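Long-range contacts in transcription regulator (Haloarcula marismortui ATCC 43049, PDB 3CRJ), which probably binds DNA as a dimeric transcription factor of the TetR family, most likely acting as a repressor: residues H30-L35 and L111-Q116; L61-L66 and K120-D125; T83-R88 and E148-D153. One frame throughout, in Å; residues are numbered along the deposited sequence.

Contact 1: H30-L35 and L111-Q116; sequences HGYADL and LEMRSQ
Glu112 OE1 is held by two groups: the backbone N of Tyr32 donates to it at 3.2 Å, and Tyr119 OH of the second subunit hydrogen-bonds to it as well. The Tyr32 N-H comes from above the carboxylate plane, 47° out of it. Ala33 N takes the other oxygen, reaching Glu112 OE2 on its syn side at 3.3 Å. Two successive amides, at the start of the type I turn Tyr32-Leu35, thus share one carboxylate. Glutamate suits the place because its chain, extended beyond CG, carries both oxygens from the helix to the loop, and the paired N-H groups probably favour the charged form. Gly31, with positive phi (77°), ends helix 12-30 and leads the chain into this turn.

Tyr32 supplies most of the remaining contact. Its CG lies anti to the backbone N (chi1 172°), and CD1 packs on CG of Met113, a selenomethionine, at 3.6 Å. The selenium, 5.4 Å from the ring centroid, makes an oblique Met-aromatic contact. Gln116 reaches toward the ring tip to tip, while Tyr32 OH is hydrogen-bonded to Lys120.

The loop between helices 12-30 and 37-44 is in this way fastened to the C-terminal part of helix 104-115, with Tyr32 packed on Leu62 of helix 58-78 and Phe123 of helix 121-148.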
ATOM      1  N   HIS A  30       8.838 -17.488  -6.694  1.00 56.53           N
ATOM      2  CA  HIS A  30       7.517 -18.099  -6.520  1.00 57.17           C
ATOM      3  C   HIS A  30       6.445 -17.218  -5.933  1.00 57.58           C
ATOM      4  O   HIS A  30       5.266 -17.585  -5.976  1.00 58.06           O
ATOM      5  CB  HIS A  30       7.608 -19.324  -5.639  1.00 56.93           C
ATOM      6  CG  HIS A  30       8.495 -20.386  -6.185  1.00 59.43           C
ATOM      7  ND1 HIS A  30       8.202 -21.073  -7.343  1.00 60.42           N
ATOM      8  CD2 HIS A  30       9.670 -20.890  -5.732  1.00 61.46           C
ATOM      9  CE1 HIS A  30       9.152 -21.963  -7.575  1.00 61.24           C
ATOM     10  NE2 HIS A  30      10.061 -21.867  -6.619  1.00 61.30           N
ATOM     11  N   GLY A  31       6.847 -16.089  -5.358  1.00 57.98           N
ATOM     12  CA  GLY A  31       5.928 -15.228  -4.630  1.00 58.78           C
ATOM     13  C   GLY A  31       5.622 -15.807  -3.263  1.00 59.70           C
ATOM     14  O   GLY A  31       6.085 -16.897  -2.915  1.00 59.26           O
ATOM     15  N   TYR A  32       4.821 -15.088  -2.482  1.00 60.87           N
ATOM     16  CA  TYR A  32       4.457 -15.586  -1.161  1.00 61.78           C
ATOM     17  C   TYR A  32       3.606 -16.858  -1.229  1.00 61.65           C
ATOM     18  O   TYR A  32       3.972 -17.865  -0.666  1.00 61.90           O
ATOM     19  CB  TYR A  32       3.765 -14.517  -0.299  1.00 62.19           C
ATOM     20  CG  TYR A  32       3.233 -15.125   0.976  1.00 63.19           C
ATOM     21  CD1 TYR A  32       4.090 -15.445   2.028  1.00 63.76           C
ATOM     22  CD2 TYR A  32       1.882 -15.428   1.113  1.00 63.18           C
ATOM     23  CE1 TYR A  32       3.609 -16.049   3.186  1.00 63.96           C
ATOM     24  CE2 TYR A  32       1.400 -16.033   2.262  1.00 63.76           C
ATOM     25  CZ  TYR A  32       2.268 -16.340   3.294  1.00 63.53           C
ATOM     26  OH  TYR A  32       1.788 -16.937   4.437  1.00 64.27           O
ATOM     27  N   ALA A  33       2.477 -16.812  -1.918  1.00 61.88           N
ATOM     28  CA  ALA A  33       1.508 -17.916  -1.866  1.00 62.14           C
ATOM     29  C   ALA A  33       2.099 -19.310  -2.168  1.00 62.37           C
ATOM     30  O   ALA A  33       1.715 -20.316  -1.581  1.00 62.47           O
ATOM     31  CB  ALA A  33       0.337 -17.621  -2.789  1.00 61.59           C
ATOM     32  N   ASP A  34       3.044 -19.361  -3.089  1.00 62.68           N
ATOM     33  CA  ASP A  34       3.503 -20.630  -3.580  1.00 62.54           C
ATOM     34  C   ASP A  34       4.843 -20.971  -2.994  1.00 62.78           C
ATOM     35  O   ASP A  34       5.496 -21.898  -3.452  1.00 63.30           O
ATOM     36  CB  ASP A  34       3.584 -20.602  -5.105  1.00 62.74           C
ATOM     37  CG  ASP A  34       2.237 -20.799  -5.755  1.00 62.85           C
ATOM     38  OD1 ASP A  34       1.418 -21.541  -5.184  1.00 64.11           O
ATOM     39  OD2 ASP A  34       1.987 -20.215  -6.827  1.00 63.24           O
ATOM     40  N   LEU A  35       5.271 -20.216  -1.989  1.00 62.93           N
ATOM     41  CA  LEU A  35       6.513 -20.523  -1.309  1.00 62.57           C
ATOM     42  C   LEU A  35       6.257 -21.734  -0.465  1.00 62.75           C
ATOM     43  O   LEU A  35       5.175 -21.887   0.115  1.00 62.76           O
ATOM     44  CB  LEU A  35       6.908 -19.392  -0.387  1.00 62.45           C
ATOM     45  CG  LEU A  35       8.367 -18.952  -0.327  1.00 63.30           C
ATOM     46  CD1 LEU A  35       8.707 -18.811   1.120  1.00 65.39           C
ATOM     47  CD2 LEU A  35       9.332 -19.918  -0.979  1.00 64.97           C
ATOM     48  N   LEU A 111       3.986  -7.198  -0.574  1.00 57.58           N
ATOM     49  CA  LEU A 111       2.612  -6.703  -0.533  1.00 57.23           C
ATOM     50  C   LEU A 111       1.657  -7.839  -0.164  1.00 57.23           C
ATOM     51  O   LEU A 111       0.709  -7.639   0.591  1.00 56.49           O
ATOM     52  CB  LEU A 111       2.198  -6.132  -1.888  1.00 56.91           C
ATOM     53  CG  LEU A 111       1.255  -4.922  -2.063  1.00 57.14           C
ATOM     54  CD1 LEU A 111       0.373  -5.121  -3.303  1.00 55.52           C
ATOM     55  CD2 LEU A 111       0.399  -4.530  -0.856  1.00 55.04           C
ATOM     56  N   GLU A 112       1.919  -9.032  -0.687  1.00 57.46           N
ATOM     57  CA  GLU A 112       1.109 -10.191  -0.349  1.00 58.30           C
ATOM     58  C   GLU A 112       1.192 -10.386   1.149  1.00 58.88           C
ATOM     59  O   GLU A 112       0.177 -10.574   1.819  1.00 59.32           O
ATOM     60  CB  GLU A 112       1.597 -11.464  -1.046  1.00 58.03           C
ATOM     61  CG  GLU A 112       1.474 -11.499  -2.550  1.00 57.70           C
ATOM     62  CD  GLU A 112       2.014 -12.804  -3.133  1.00 59.74           C
ATOM     63  OE1 GLU A 112       3.089 -12.767  -3.777  1.00 61.75           O
ATOM     64  OE2 GLU A 112       1.382 -13.875  -2.936  1.00 61.84           O
HETATM   65  N   MSE A 113       2.408 -10.328   1.674  1.00 59.46           N
HETATM   66  CA  MSE A 113       2.632 -10.543   3.093  1.00 60.79           C
HETATM   67  C   MSE A 113       2.051  -9.425   3.952  1.00 60.11           C
HETATM   68  O   MSE A 113       1.557  -9.694   5.047  1.00 59.96           O
HETATM   69  CB  MSE A 113       4.115 -10.714   3.373  1.00 59.99           C
HETATM   70  CG  MSE A 113       4.673 -12.013   2.881  1.00 60.72           C
HETATM   71 SE   MSE A 113       6.560 -12.148   3.276  0.90 65.71          SE
HETATM   72  CE  MSE A 113       6.982 -10.255   3.149  1.00 67.66           C
ATOM     73  N   ARG A 114       2.092  -8.188   3.444  1.00 59.92           N
ATOM     74  CA  ARG A 114       1.483  -7.048   4.135  1.00 59.74           C
ATOM     75  C   ARG A 114      -0.016  -7.185   4.211  1.00 59.27           C
ATOM     76  O   ARG A 114      -0.620  -6.874   5.236  1.00 58.60           O
ATOM     77  CB  ARG A 114       1.812  -5.729   3.465  1.00 59.64           C
ATOM     78  CG  ARG A 114       3.141  -5.161   3.851  1.00 61.82           C
ATOM     79  CD  ARG A 114       3.329  -3.767   3.260  1.00 64.21           C
ATOM     80  NE  ARG A 114       4.733  -3.363   3.222  1.00 66.73           N
ATOM     81  CZ  ARG A 114       5.530  -3.544   2.165  1.00 68.52           C
ATOM     82  NH1 ARG A 114       5.057  -4.140   1.056  1.00 67.91           N
ATOM     83  NH2 ARG A 114       6.805  -3.138   2.220  1.00 67.55           N
ATOM     84  N   SER A 115      -0.618  -7.648   3.117  1.00 59.28           N
ATOM     85  CA  SER A 115      -2.064  -7.848   3.087  1.00 58.93           C
ATOM     86  C   SER A 115      -2.484  -8.936   4.061  1.00 59.09           C
ATOM     87  O   SER A 115      -3.645  -9.007   4.421  1.00 59.44           O
ATOM     88  CB  SER A 115      -2.581  -8.109   1.670  1.00 58.56           C
ATOM     89  OG  SER A 115      -2.323  -9.433   1.250  1.00 57.54           O
ATOM     90  N   GLN A 116      -1.529  -9.750   4.512  1.00 59.53           N
ATOM     91  CA  GLN A 116      -1.799 -10.786   5.516  1.00 60.15           C
ATOM     92  C   GLN A 116      -1.543 -10.442   6.972  1.00 59.93           C
ATOM     93  O   GLN A 116      -1.905 -11.199   7.852  1.00 60.05           O
ATOM     94  CB  GLN A 116      -1.070 -12.051   5.169  1.00 60.38           C
ATOM     95  CG  GLN A 116      -1.952 -12.985   4.430  1.00 62.91           C
ATOM     96  CD  GLN A 116      -1.146 -13.970   3.669  1.00 68.34           C
ATOM     97  OE1 GLN A 116      -0.141 -13.608   3.033  1.00 70.95           O
ATOM     98  NE2 GLN A 116      -1.561 -15.240   3.715  1.00 70.74           N
TER

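Contact 2: L61-L66 and K120-D125; sequences LLAAFL and KEAFSD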
ATOM      1  N   LEU A  61       9.697 -18.873   9.402  1.00 60.08           N
ATOM      2  CA  LEU A  61      10.819 -18.601   8.533  1.00 59.03           C
ATOM      3  C   LEU A  61      10.716 -17.203   7.946  1.00 58.64           C
ATOM      4  O   LEU A  61      11.708 -16.485   7.880  1.00 58.72           O
ATOM      5  CB  LEU A  61      10.885 -19.658   7.438  1.00 58.68           C
ATOM      6  CG  LEU A  61      12.172 -19.679   6.624  1.00 58.17           C
ATOM      7  CD1 LEU A  61      12.433 -21.080   6.157  1.00 57.26           C
ATOM      8  CD2 LEU A  61      12.105 -18.710   5.445  1.00 57.69           C
ATOM      9  N   LEU A  62       9.515 -16.809   7.549  1.00 57.91           N
ATOM     10  CA  LEU A  62       9.316 -15.498   6.958  1.00 57.68           C
ATOM     11  C   LEU A  62       9.280 -14.370   7.986  1.00 57.56           C
ATOM     12  O   LEU A  62       9.548 -13.214   7.662  1.00 57.14           O
ATOM     13  CB  LEU A  62       8.062 -15.501   6.094  1.00 57.72           C
ATOM     14  CG  LEU A  62       8.123 -16.343   4.816  1.00 58.90           C
ATOM     15  CD1 LEU A  62       6.764 -16.356   4.149  1.00 59.55           C
ATOM     16  CD2 LEU A  62       9.201 -15.824   3.838  1.00 58.79           C
ATOM     17  N   ALA A  63       8.950 -14.681   9.234  1.00 57.70           N
ATOM     18  CA  ALA A  63       9.066 -13.653  10.254  1.00 58.07           C
ATOM     19  C   ALA A  63      10.543 -13.314  10.364  1.00 57.95           C
ATOM     20  O   ALA A  63      10.919 -12.139  10.321  1.00 57.99           O
ATOM     21  CB  ALA A  63       8.511 -14.118  11.582  1.00 58.50           C
ATOM     22  N   ALA A  64      11.370 -14.357  10.457  1.00 57.79           N
ATOM     23  CA  ALA A  64      12.836 -14.211  10.437  1.00 57.64           C
ATOM     24  C   ALA A  64      13.318 -13.424   9.202  1.00 57.85           C
ATOM     25  O   ALA A  64      14.149 -12.521   9.331  1.00 57.84           O
ATOM     26  CB  ALA A  64      13.505 -15.565  10.517  1.00 56.84           C
ATOM     27  N   PHE A  65      12.760 -13.744   8.026  1.00 57.80           N
ATOM     28  CA  PHE A  65      13.134 -13.084   6.780  1.00 58.28           C
ATOM     29  C   PHE A  65      12.784 -11.601   6.799  1.00 58.86           C
ATOM     30  O   PHE A  65      13.537 -10.775   6.278  1.00 59.35           O
ATOM     31  CB  PHE A  65      12.513 -13.770   5.556  1.00 58.37           C
ATOM     32  CG  PHE A  65      12.966 -13.184   4.237  1.00 58.92           C
ATOM     33  CD1 PHE A  65      14.241 -13.457   3.734  1.00 59.65           C
ATOM     34  CD2 PHE A  65      12.131 -12.346   3.506  1.00 58.73           C
ATOM     35  CE1 PHE A  65      14.668 -12.903   2.519  1.00 58.86           C
ATOM     36  CE2 PHE A  65      12.554 -11.785   2.283  1.00 59.18           C
ATOM     37  CZ  PHE A  65      13.826 -12.065   1.798  1.00 58.87           C
ATOM     38  N   LEU A  66      11.652 -11.245   7.396  1.00 59.10           N
ATOM     39  CA  LEU A  66      11.390  -9.835   7.607  1.00 59.28           C
ATOM     40  C   LEU A  66      12.485  -9.207   8.493  1.00 59.84           C
ATOM     41  O   LEU A  66      13.100  -8.199   8.107  1.00 59.79           O
ATOM     42  CB  LEU A  66       9.978  -9.609   8.136  1.00 59.19           C
ATOM     43  CG  LEU A  66       8.904  -9.879   7.061  1.00 58.29           C
ATOM     44  CD1 LEU A  66       7.497  -9.835   7.635  1.00 57.96           C
ATOM     45  CD2 LEU A  66       9.023  -8.932   5.904  1.00 54.96           C
ATOM     46  N   LYS A 120      -2.060 -12.467  10.936  1.00 61.37           N
ATOM     47  CA  LYS A 120      -0.823 -13.039  11.452  1.00 60.94           C
ATOM     48  C   LYS A 120      -0.085 -11.980  12.252  1.00 61.06           C
ATOM     49  O   LYS A 120       0.440 -11.006  11.695  1.00 61.03           O
ATOM     50  CB  LYS A 120       0.066 -13.544  10.308  1.00 60.79           C
ATOM     51  CG  LYS A 120      -0.690 -14.074   9.082  1.00 61.40           C
ATOM     52  CD  LYS A 120       0.087 -15.215   8.443  1.00 64.23           C
ATOM     53  CE  LYS A 120      -0.644 -15.885   7.294  1.00 63.14           C
ATOM     54  NZ  LYS A 120       0.234 -16.963   6.755  1.00 63.24           N
ATOM     55  N   GLU A 121      -0.061 -12.169  13.564  1.00 61.20           N
ATOM     56  CA  GLU A 121       0.666 -11.294  14.472  1.00 61.22           C
ATOM     57  C   GLU A 121       2.155 -11.166  14.162  1.00 61.02           C
ATOM     58  O   GLU A 121       2.696 -10.057  14.180  1.00 61.35           O
ATOM     59  CB  GLU A 121       0.513 -11.794  15.893  1.00 61.41           C
ATOM     60  CG  GLU A 121      -0.432 -10.996  16.727  1.00 62.87           C
ATOM     61  CD  GLU A 121      -0.365 -11.442  18.162  1.00 65.53           C
ATOM     62  OE1 GLU A 121       0.432 -10.850  18.925  1.00 67.43           O
ATOM     63  OE2 GLU A 121      -1.071 -12.413  18.513  1.00 65.29           O
ATOM     64  N   ALA A 122       2.812 -12.291  13.886  1.00 60.62           N
ATOM     65  CA  ALA A 122       4.246 -12.290  13.654  1.00 59.99           C
ATOM     66  C   ALA A 122       4.616 -11.354  12.515  1.00 60.26           C
ATOM     67  O   ALA A 122       5.652 -10.683  12.587  1.00 60.40           O
ATOM     68  CB  ALA A 122       4.744 -13.682  13.385  1.00 60.14           C
ATOM     69  N   PHE A 123       3.769 -11.292  11.480  1.00 59.69           N
ATOM     70  CA  PHE A 123       4.003 -10.387  10.355  1.00 59.57           C
ATOM     71  C   PHE A 123       3.667  -8.949  10.757  1.00 59.95           C
ATOM     72  O   PHE A 123       4.438  -8.005  10.502  1.00 60.26           O
ATOM     73  CB  PHE A 123       3.156 -10.784   9.120  1.00 59.42           C
ATOM     74  CG  PHE A 123       3.604 -12.059   8.403  1.00 57.79           C
ATOM     75  CD1 PHE A 123       4.597 -12.899   8.927  1.00 56.13           C
ATOM     76  CD2 PHE A 123       2.988 -12.430   7.205  1.00 56.27           C
ATOM     77  CE1 PHE A 123       4.971 -14.077   8.260  1.00 54.74           C
ATOM     78  CE2 PHE A 123       3.363 -13.602   6.526  1.00 54.88           C
ATOM     79  CZ  PHE A 123       4.352 -14.423   7.062  1.00 56.02           C
ATOM     80  N   SER A 124       2.498  -8.788  11.371  1.00 60.13           N
ATOM     81  CA  SER A 124       2.035  -7.488  11.833  1.00 59.85           C
ATOM     82  C   SER A 124       3.052  -6.836  12.764  1.00 59.61           C
ATOM     83  O   SER A 124       3.480  -5.703  12.506  1.00 59.45           O
ATOM     84  CB  SER A 124       0.692  -7.615  12.534  1.00 59.95           C
ATOM     85  OG  SER A 124       0.185  -6.326  12.814  1.00 61.56           O
ATOM     86  N   ASP A 125       3.447  -7.545  13.824  1.00 59.04           N
ATOM     87  CA  ASP A 125       4.528  -7.071  14.700  1.00 59.33           C
ATOM     88  C   ASP A 125       5.745  -6.569  13.918  1.00 59.30           C
ATOM     89  O   ASP A 125       6.341  -5.544  14.271  1.00 59.09           O
ATOM     90  CB  ASP A 125       5.001  -8.180  15.648  1.00 59.31           C
ATOM     91  CG  ASP A 125       3.948  -8.588  16.657  1.00 60.09           C
ATOM     92  OD1 ASP A 125       3.003  -7.808  16.881  1.00 61.65           O
ATOM     93  OD2 ASP A 125       4.062  -9.697  17.234  1.00 61.09           O
TER
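Leu62 meets Phe123 where helices 58-78 and 121-148 run side by side, a parallel pair in the all-helical TetR fold. In this family the helix after the helix-turn-helix domain joins it to the C-terminal core, and helix 58-78 holds that place. The short axes of 61-66 and 121-125 are 3° apart in direction and approach to 9.5 Å. At this spacing two alanines meet between the backbones, while the Phe123 ring packs beside them against Leu62 and Leu66, and no hydrogen bond crosses.

Leu61 turns from the partner helix and packs on Ile37 and Ile40 of helix 37-44, so that successive leucines serve two different sides. Leu62 points toward the partner, its CB 4.0 Å from Phe123 CZ. Ala63 follows, at the closest backbone approach, with 6.0 Å between its CA and that of Phe123. Here alanine meets alanine: the methyl of Ala63 lies 4.2 Å from CB of Ala122, two small side chains suited to so close an approach. The backbone N of Ala63 also lies near Phe123 CE1. One turn beyond Leu62, Leu66 brings CD1 obliquely to Phe123 CD1, at 4.4 Å, and also touches Phe127.

Phe123 is large enough to span the gap from one helix to the other. Its CG is anti to the carbonyl carbon (chi1 -72°), beside the backbone N; farther out, CE1 and CZ reach Leu62 CB. Lys120, at the N-cap position, sends its ammonium to a salt bridge with Asp59, and on the way its CD lies 4.1 Å above one face of the Phe123 ring, offset toward the rim.

Contact 3: T83-R88 and E148-D153; sequences TDPEAR and EGVFTD
Pro85 and Val150 cross at about a right angle, where the capped start of helix 85-97 meets the loop that follows the Schellman motif closing helix 121-148. Proline CG rests 4.0 Å from Val150 CG2. The valine straddles its neighbours: CG1, anti to the backbone N (chi1 173°), turns to Glu86, while CG2 serves Pro85. Glu86 likewise crosses Val150 at about a right angle, laying CG and CD alike on the CG1 methyl, with Glu86 CG 3.7 Å from Val150 CG1; its OE1 makes a weak hydrogen bond to Gln199.

Phe151 approaches differently. Its CZ lies 4.0 Å from Pro85 CB, and the ring presents its edge to the backbone, with Pro85 O near the ring plane at 3.7 Å from CZ. Its backbone pairs with Gly145, tying the loop to helix 121-148.

Gly149 suits the Schellman position through its positive phi (78°). Proline fits the first helical turn, where an N-H has no helical carbonyl to meet. The N-cap before it is Asp84, whose OD1 accepts from Ala87 N on its anti side, at 2.7 Å and an almost straight 176°.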
ATOM      1  N   THR A  83      25.488  14.155   9.237  1.00 61.13           N
ATOM      2  CA  THR A  83      24.651  14.734  10.277  1.00 60.64           C
ATOM      3  C   THR A  83      24.000  16.041   9.824  1.00 60.21           C
ATOM      4  O   THR A  83      23.192  16.599  10.548  1.00 60.01           O
ATOM      5  CB  THR A  83      25.433  14.936  11.612  1.00 60.67           C
ATOM      6  OG1 THR A  83      25.031  16.172  12.212  1.00 61.00           O
ATOM      7  CG2 THR A  83      26.954  14.993  11.379  1.00 61.05           C
ATOM      8  N   ASP A  84      24.359  16.527   8.636  1.00 60.33           N
ATOM      9  CA  ASP A  84      23.687  17.677   8.011  1.00 60.64           C
ATOM     10  C   ASP A  84      22.212  17.372   7.714  1.00 60.49           C
ATOM     11  O   ASP A  84      21.905  16.513   6.875  1.00 60.19           O
ATOM     12  CB  ASP A  84      24.395  18.092   6.721  1.00 60.87           C
ATOM     13  CG  ASP A  84      23.668  19.218   5.993  1.00 62.73           C
ATOM     14  OD1 ASP A  84      22.582  19.010   5.385  1.00 65.16           O
ATOM     15  OD2 ASP A  84      24.199  20.336   6.031  1.00 64.90           O
ATOM     16  N   PRO A  85      21.303  18.082   8.395  1.00 60.37           N
ATOM     17  CA  PRO A  85      19.890  17.795   8.327  1.00 60.83           C
ATOM     18  C   PRO A  85      19.321  17.764   6.909  1.00 61.52           C
ATOM     19  O   PRO A  85      18.582  16.831   6.589  1.00 61.86           O
ATOM     20  CB  PRO A  85      19.251  18.910   9.166  1.00 60.74           C
ATOM     21  CG  PRO A  85      20.278  19.938   9.311  1.00 60.92           C
ATOM     22  CD  PRO A  85      21.578  19.205   9.303  1.00 60.61           C
ATOM     23  N   GLU A  86      19.662  18.737   6.063  1.00 61.62           N
ATOM     24  CA  GLU A  86      19.141  18.739   4.699  1.00 62.14           C
ATOM     25  C   GLU A  86      19.687  17.517   3.960  1.00 61.45           C
ATOM     26  O   GLU A  86      18.913  16.738   3.367  1.00 61.18           O
ATOM     27  CB  GLU A  86      19.487  20.024   3.938  1.00 62.17           C
ATOM     28  CG  GLU A  86      20.090  21.155   4.816  1.00 65.09           C
ATOM     29  CD  GLU A  86      20.060  22.527   4.128  1.00 64.19           C
ATOM     30  OE1 GLU A  86      19.053  22.779   3.404  1.00 65.12           O
ATOM     31  OE2 GLU A  86      21.032  23.330   4.313  1.00 64.20           O
ATOM     32  N   ALA A  87      21.013  17.331   4.005  1.00 60.58           N
ATOM     33  CA  ALA A  87      21.642  16.231   3.251  1.00 59.62           C
ATOM     34  C   ALA A  87      21.208  14.849   3.739  1.00 59.07           C
ATOM     35  O   ALA A  87      21.168  13.890   2.967  1.00 58.89           O
ATOM     36  CB  ALA A  87      23.139  16.351   3.256  1.00 59.24           C
ATOM     37  N   ARG A  88      20.867  14.762   5.018  1.00 58.52           N
ATOM     38  CA  ARG A  88      20.572  13.481   5.622  1.00 57.90           C
ATOM     39  C   ARG A  88      19.150  13.051   5.325  1.00 57.24           C
ATOM     40  O   ARG A  88      18.886  11.857   5.090  1.00 56.64           O
ATOM     41  CB  ARG A  88      20.807  13.534   7.128  1.00 58.40           C
ATOM     42  CG  ARG A  88      21.049  12.161   7.731  1.00 59.03           C
ATOM     43  CD  ARG A  88      20.888  12.114   9.256  1.00 59.25           C
ATOM     44  NE  ARG A  88      20.767  10.725   9.696  1.00 56.47           N
ATOM     45  CZ  ARG A  88      21.785   9.878   9.800  1.00 55.71           C
ATOM     46  NH1 ARG A  88      23.033  10.273   9.519  1.00 53.60           N
ATOM     47  NH2 ARG A  88      21.548   8.630  10.196  1.00 54.98           N
ATOM     48  N   GLU A 148      18.905  22.855  14.595  1.00 56.29           N
ATOM     49  CA  GLU A 148      19.906  23.704  13.934  1.00 56.98           C
ATOM     50  C   GLU A 148      19.267  24.938  13.289  1.00 57.77           C
ATOM     51  O   GLU A 148      19.970  25.827  12.800  1.00 58.01           O
ATOM     52  CB  GLU A 148      20.732  22.939  12.888  1.00 57.07           C
ATOM     53  CG  GLU A 148      21.538  21.739  13.392  1.00 57.56           C
ATOM     54  CD  GLU A 148      22.608  22.108  14.397  1.00 60.61           C
ATOM     55  OE1 GLU A 148      22.874  21.291  15.304  1.00 62.89           O
ATOM     56  OE2 GLU A 148      23.201  23.205  14.297  1.00 61.67           O
ATOM     57  N   GLY A 149      17.940  25.005  13.293  1.00 58.32           N
ATOM     58  CA  GLY A 149      17.239  26.164  12.742  1.00 59.23           C
ATOM     59  C   GLY A 149      17.173  26.165  11.224  1.00 60.11           C
ATOM     60  O   GLY A 149      16.743  27.152  10.617  1.00 60.21           O
ATOM     61  N   VAL A 150      17.597  25.052  10.621  1.00 60.52           N
ATOM     62  CA  VAL A 150      17.545  24.822   9.167  1.00 60.77           C
ATOM     63  C   VAL A 150      16.119  24.534   8.680  1.00 60.64           C
ATOM     64  O   VAL A 150      15.779  24.788   7.517  1.00 61.17           O
ATOM     65  CB  VAL A 150      18.467  23.621   8.783  1.00 60.86           C
ATOM     66  CG1 VAL A 150      18.332  23.231   7.314  1.00 60.61           C
ATOM     67  CG2 VAL A 150      19.906  23.944   9.115  1.00 62.10           C
ATOM     68  N   PHE A 151      15.302  23.963   9.556  1.00 60.47           N
ATOM     69  CA  PHE A 151      13.914  23.637   9.224  1.00 60.54           C
ATOM     70  C   PHE A 151      12.995  24.455  10.113  1.00 60.81           C
ATOM     71  O   PHE A 151      13.293  24.694  11.287  1.00 60.92           O
ATOM     72  CB  PHE A 151      13.589  22.151   9.472  1.00 59.89           C
ATOM     73  CG  PHE A 151      14.406  21.161   8.659  1.00 59.78           C
ATOM     74  CD1 PHE A 151      14.899  21.475   7.390  1.00 59.44           C
ATOM     75  CD2 PHE A 151      14.613  19.857   9.152  1.00 58.15           C
ATOM     76  CE1 PHE A 151      15.615  20.521   6.650  1.00 58.41           C
ATOM     77  CE2 PHE A 151      15.321  18.914   8.423  1.00 54.94           C
ATOM     78  CZ  PHE A 151      15.821  19.247   7.176  1.00 57.55           C
ATOM     79  N   THR A 152      11.863  24.859   9.562  1.00 61.47           N
ATOM     80  CA  THR A 152      10.805  25.523  10.326  1.00 62.23           C
ATOM     81  C   THR A 152      10.348  24.666  11.500  1.00 62.56           C
ATOM     82  O   THR A 152      10.269  23.426  11.367  1.00 62.49           O
ATOM     83  CB  THR A 152       9.615  25.746   9.413  1.00 62.08           C
ATOM     84  OG1 THR A 152      10.040  26.559   8.317  1.00 63.68           O
ATOM     85  CG2 THR A 152       8.458  26.396  10.146  1.00 61.83           C
ATOM     86  N   ASP A 153      10.033  25.307  12.630  1.00 62.66           N
ATOM     87  CA  ASP A 153       9.581  24.544  13.789  1.00 63.63           C
ATOM     88  C   ASP A 153       8.155  24.041  13.613  1.00 63.80           C
ATOM     89  O   ASP A 153       7.208  24.761  13.889  1.00 64.78           O
ATOM     90  CB  ASP A 153       9.684  25.344  15.093  1.00 63.80           C
ATOM     91  CG  ASP A 153       9.241  24.530  16.307  1.00 64.41           C
ATOM     92  OD1 ASP A 153       8.898  25.124  17.337  1.00 66.59           O
ATOM     93  OD2 ASP A 153       9.221  23.282  16.237  1.00 66.81           O
TER

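Contacts 1 and 2 form one continuous packed region, their centres 12 Å apart. Lys120 is shared between them, and Met113 CE lies 3.7 Å from Leu66 CD2. Both join the N-terminal part of the chain, which holds the predicted helix-turn-helix at 36-55, to the C-terminal part; contact 1 reaches the second subunit through several residues, contact 2 through Ser124. Such a junction is where family members commonly relay ligand binding to the DNA-binding domain, though no ligand site is identified here. Contact 3 lies on the opposite side of the chain's centre, 39 Å from contact 1 and 35 Å from contact 2 between centres; helix 121-148 runs from contact 2 to the loop of contact 3.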